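Local coordinates for double-stranded RNA-binding protein 1 (Arabidopsis thaliana, PDB 3ADG) that binds double-stranded RNA through this first of its binding domains and assists DICER-LIKE 1 in accurate processing of primary microRNA transcripts in the nucleus, at residues Q10-A13 with K17-T20; Y23-E28 with S34-T39. All blocks are in the same frame, centred on the assembly; numbering follows the deposited sequence.

Contact 1. Residues Q10-A13 with K17-T20; sequences QEYA and KLPT
Y12 meets L18 obliquely, the methyl carbon CD1 of L18 lying 3.8 Å from ring atom CE2 of Y12, neither squarely over a face nor at an edge. The same ring meets that of Y16 with the two planes inclined by about 30°. The second flat group is the carboxamide of Q10, which is joined to T20 through a water: OE1 of Q10 accepts from that water at 2.8 Å, and the water stands 2.7 Å from OG1 of T20. A bend at chi2 (53°), following a CG set anti to the backbone N, folds the amide back toward the loop.

Beyond A13 the helix comes to its end. The amide N of L18 donates to the carbonyl O of A13 at 2.9 Å in an almost straight bond, 170° at the hydrogen. Together with the bond from K17 N to Q14 O it forms a Schellman motif, whose C-prime residue is K17 with its positive phi. CB of A13 lies by the loop backbone, 3.7 Å from the carbonyl O of P19.

The capped turn thus closes helix 5-15 and starts the connection to strand 22-28. Y12, A13 and L18 all touch L42 of strand 35-42, while Q10 and A13 also reach P21.

Contact 2. Residues Y23-E28 with S34-T39; sequences YEIVKE and SLFQST
S34, just ahead of the strand, meets K27 of strand 22-28: its CB lies 3.6 Å from CE of the lysine, while OG bonds back to the carbonyl of P30 in the hairpin loop. L35 then opens the antiparallel ladder as a hydrogen-bonded pair with E28, each residue giving its N-H to the carbonyl of the other.

F36 projects from the opposite face of the ladder, and its ring is contacted in two ways. The extended K27 chain runs alongside, its CG over one face of the ring, 4.1 Å from the centroid and 28° off the normal, a CH-pi contact. CG2 of I25 comes instead to the ring edge, 3.9 Å from CD2 of F36. Q37 pairs with V26, whose N donates to the Q37 carbonyl O at 2.8 Å; the NE2 end of Q37 bonds to the carbonyl of S49.

At S38 a side chain joins the backbone ladder. With OG anti to the backbone N (chi1 175°), the hydroxyl donates to E24 O at 2.8 Å and lies near the plane of the Y23 ring, at its edge. T39 N reaches E24 O from the other face of the carbonyl plane, at 3.0 Å, and E24 N returns a bond to T39 O. The carboxylate of E24 continues to R46 in a salt bridge.

Two donors therefore grip the E24 carbonyl and probably polarise it, and the one from S38 fixes the rotation of its own hydroxyl; main-chain bonds hold together this first beta hairpin of the double-stranded RNA-binding domain, while the lysine's aliphatic length packs on an aromatic face.

In the fold
Contacts 1 and 2 follow one another along the chain and mark successive steps of the alpha-beta-beta-beta-alpha fold of double-stranded RNA-binding domains. Residues 10-13 with 17-20 end the first helix; residues 23-28 with 34-39 build the first hairpin of the three-stranded antiparallel sheet. Their centres are about 22 Å apart, on opposite sides of the chain's centre, and the two contacts do not touch beyond adjoining in sequence. Strand 35-42 nevertheless serves both: its far end packs by the helix terminus, while its earlier residues pair with strand 22-28. Y23 and I25 carry contact 2 on to helix 56-71, and Y23 also makes a cation-pi contact with K6 of helix 5-15.

Contact 1. Residues Q10-A13 with K17-T20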
# COMPACT_ATOMS: atom_id res chain seq x y z
N GLN A 10 -0.02 9.40 -3.16
CA GLN A 10 -0.42 9.91 -4.48
C GLN A 10 0.09 11.35 -4.70
O GLN A 10 0.58 11.71 -5.77
CB GLN A 10 -1.95 9.85 -4.63
CG GLN A 10 -2.41 10.48 -5.92
CD GLN A 10 -1.68 9.91 -7.10
OE1 GLN A 10 -0.88 10.59 -7.74
NE2 GLN A 10 -1.92 8.64 -7.38
N GLU A 11 0.02 12.17 -3.66
CA GLU A 11 0.48 13.54 -3.78
C GLU A 11 1.99 13.57 -4.04
O GLU A 11 2.49 14.37 -4.85
CB GLU A 11 0.15 14.30 -2.50
CG GLU A 11 -1.31 14.62 -2.36
CD GLU A 11 -1.62 15.35 -1.07
OE1 GLU A 11 -0.68 15.95 -0.49
OE2 GLU A 11 -2.80 15.30 -0.64
N TYR A 12 2.71 12.71 -3.31
CA TYR A 12 4.15 12.51 -3.51
C TYR A 12 4.47 12.12 -4.96
O TYR A 12 5.35 12.74 -5.60
CB TYR A 12 4.69 11.44 -2.54
CG TYR A 12 6.19 11.21 -2.74
CD1 TYR A 12 7.12 11.86 -1.92
CD2 TYR A 12 6.66 10.36 -3.75
CE1 TYR A 12 8.52 11.65 -2.10
CE2 TYR A 12 8.04 10.14 -3.94
CZ TYR A 12 8.96 10.81 -3.11
OH TYR A 12 10.33 10.61 -3.29
N ALA A 13 3.75 11.10 -5.45
CA ALA A 13 3.92 10.64 -6.84
C ALA A 13 3.77 11.82 -7.80
O ALA A 13 4.61 12.04 -8.69
CB ALA A 13 2.93 9.56 -7.14
N LYS A 17 6.66 13.65 -10.28
CA LYS A 17 6.51 13.26 -11.70
C LYS A 17 6.66 11.73 -11.90
O LYS A 17 7.33 11.26 -12.86
CB LYS A 17 7.54 14.02 -12.55
CG LYS A 17 7.37 15.54 -12.51
CD LYS A 17 5.92 15.94 -12.84
CE LYS A 17 5.45 15.37 -14.22
NZ LYS A 17 4.18 16.00 -14.69
N LEU A 18 6.05 10.99 -10.98
CA LEU A 18 6.00 9.52 -11.03
C LEU A 18 4.58 9.07 -11.29
O LEU A 18 3.63 9.76 -10.89
CB LEU A 18 6.45 8.96 -9.66
CG LEU A 18 7.74 9.57 -9.10
CD1 LEU A 18 7.94 9.11 -7.64
CD2 LEU A 18 8.97 9.18 -9.98
N PRO A 19 4.40 7.89 -11.94
CA PRO A 19 3.04 7.37 -12.08
C PRO A 19 2.34 7.14 -10.73
O PRO A 19 2.97 6.85 -9.69
CB PRO A 19 3.24 6.02 -12.80
CG PRO A 19 4.54 6.21 -13.56
CD PRO A 19 5.39 7.00 -12.58
N THR A 20 1.02 7.30 -10.75
CA THR A 20 0.18 6.96 -9.61
C THR A 20 0.61 5.62 -9.05
O THR A 20 0.77 4.66 -9.84
CB THR A 20 -1.31 6.94 -10.03
OG1 THR A 20 -1.67 8.27 -10.47
CG2 THR A 20 -2.21 6.52 -8.86
O HOH W 1 -0.39 10.62 -10.47

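Contact 2. Residues Y23-E28 with S34-T39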
# COMPACT_ATOMS: atom_id res chain seq x y z
N TYR A 23 -1.36 -0.78 -6.58
CA TYR A 23 -1.46 -1.71 -5.48
C TYR A 23 -1.73 -3.12 -5.98
O TYR A 23 -2.66 -3.35 -6.77
CB TYR A 23 -2.56 -1.25 -4.51
CG TYR A 23 -2.23 0.05 -3.87
CD1 TYR A 23 -2.48 1.25 -4.53
CD2 TYR A 23 -1.62 0.09 -2.60
CE1 TYR A 23 -2.15 2.49 -3.94
CE2 TYR A 23 -1.29 1.31 -2.00
CZ TYR A 23 -1.54 2.50 -2.69
OH TYR A 23 -1.19 3.70 -2.13
N GLU A 24 -0.91 -4.06 -5.53
CA GLU A 24 -1.23 -5.48 -5.65
C GLU A 24 -1.89 -5.90 -4.33
O GLU A 24 -1.43 -5.51 -3.25
CB GLU A 24 0.03 -6.31 -5.89
CG GLU A 24 0.69 -6.15 -7.25
CD GLU A 24 2.08 -6.76 -7.26
OE1 GLU A 24 2.78 -6.60 -8.26
OE2 GLU A 24 2.46 -7.40 -6.25
N ILE A 25 -3.01 -6.62 -4.43
CA ILE A 25 -3.76 -7.12 -3.28
C ILE A 25 -3.60 -8.65 -3.25
O ILE A 25 -3.92 -9.33 -4.23
CB ILE A 25 -5.28 -6.75 -3.37
CG1 ILE A 25 -5.48 -5.22 -3.50
CG2 ILE A 25 -6.07 -7.34 -2.21
CD1 ILE A 25 -6.87 -4.79 -4.00
N VAL A 26 -3.12 -9.19 -2.13
CA VAL A 26 -3.05 -10.62 -1.90
C VAL A 26 -4.08 -11.06 -0.84
O VAL A 26 -4.19 -10.46 0.25
CB VAL A 26 -1.60 -11.10 -1.52
CG1 VAL A 26 -1.60 -12.57 -1.04
CG2 VAL A 26 -0.69 -10.95 -2.73
N LYS A 27 -4.85 -12.09 -1.17
CA LYS A 27 -5.86 -12.60 -0.25
C LYS A 27 -5.60 -14.09 0.07
O LYS A 27 -5.34 -14.89 -0.83
CB LYS A 27 -7.24 -12.41 -0.88
CG LYS A 27 -8.46 -12.67 -0.02
CD LYS A 27 -9.66 -12.52 -0.94
CE LYS A 27 -10.95 -12.82 -0.25
NZ LYS A 27 -11.98 -12.85 -1.29
N GLU A 28 -5.68 -14.45 1.35
CA GLU A 28 -5.44 -15.83 1.78
C GLU A 28 -6.40 -16.26 2.89
O GLU A 28 -7.08 -15.43 3.50
CB GLU A 28 -4.01 -15.99 2.32
CG GLU A 28 -2.91 -15.54 1.37
CD GLU A 28 -1.53 -15.71 1.97
OE1 GLU A 28 -1.41 -15.97 3.20
OE2 GLU A 28 -0.57 -15.59 1.19
N SER A 34 -10.89 -14.13 5.42
CA SER A 34 -9.73 -13.91 4.58
C SER A 34 -8.80 -12.90 5.24
O SER A 34 -9.23 -12.08 6.05
CB SER A 34 -10.11 -13.48 3.17
OG SER A 34 -10.75 -14.55 2.49
N LEU A 35 -7.53 -13.00 4.87
CA LEU A 35 -6.49 -12.07 5.35
C LEU A 35 -5.86 -11.44 4.12
O LEU A 35 -5.73 -12.10 3.09
CB LEU A 35 -5.46 -12.82 6.20
CG LEU A 35 -5.99 -13.30 7.56
CD1 LEU A 35 -4.88 -14.09 8.29
CD2 LEU A 35 -6.56 -12.15 8.44
N PHE A 36 -5.49 -10.17 4.24
CA PHE A 36 -5.06 -9.34 3.13
C PHE A 36 -3.70 -8.74 3.44
O PHE A 36 -3.43 -8.33 4.56
CB PHE A 36 -6.08 -8.20 2.89
CG PHE A 36 -7.44 -8.68 2.41
CD1 PHE A 36 -8.40 -9.16 3.31
CD2 PHE A 36 -7.76 -8.65 1.06
CE1 PHE A 36 -9.66 -9.58 2.87
CE2 PHE A 36 -9.02 -9.08 0.61
CZ PHE A 36 -9.95 -9.56 1.49
N GLN A 37 -2.90 -8.63 2.39
CA GLN A 37 -1.58 -8.04 2.41
C GLN A 37 -1.52 -7.29 1.09
O GLN A 37 -2.12 -7.73 0.10
CB GLN A 37 -0.51 -9.14 2.45
CG GLN A 37 0.88 -8.63 2.84
CD GLN A 37 1.79 -8.28 1.64
OE1 GLN A 37 1.63 -8.78 0.52
NE2 GLN A 37 2.79 -7.43 1.90
N SER A 38 -0.79 -6.19 1.07
CA SER A 38 -0.68 -5.43 -0.18
C SER A 38 0.76 -5.01 -0.43
O SER A 38 1.53 -4.78 0.50
CB SER A 38 -1.61 -4.21 -0.16
OG SER A 38 -1.43 -3.42 -1.32
N THR A 39 1.11 -4.90 -1.70
CA THR A 39 2.36 -4.33 -2.13
C THR A 39 1.97 -3.14 -2.95
O THR A 39 1.10 -3.26 -3.82
CB THR A 39 3.19 -5.30 -2.99
OG1 THR A 39 3.47 -6.49 -2.25
CG2 THR A 39 4.54 -4.64 -3.43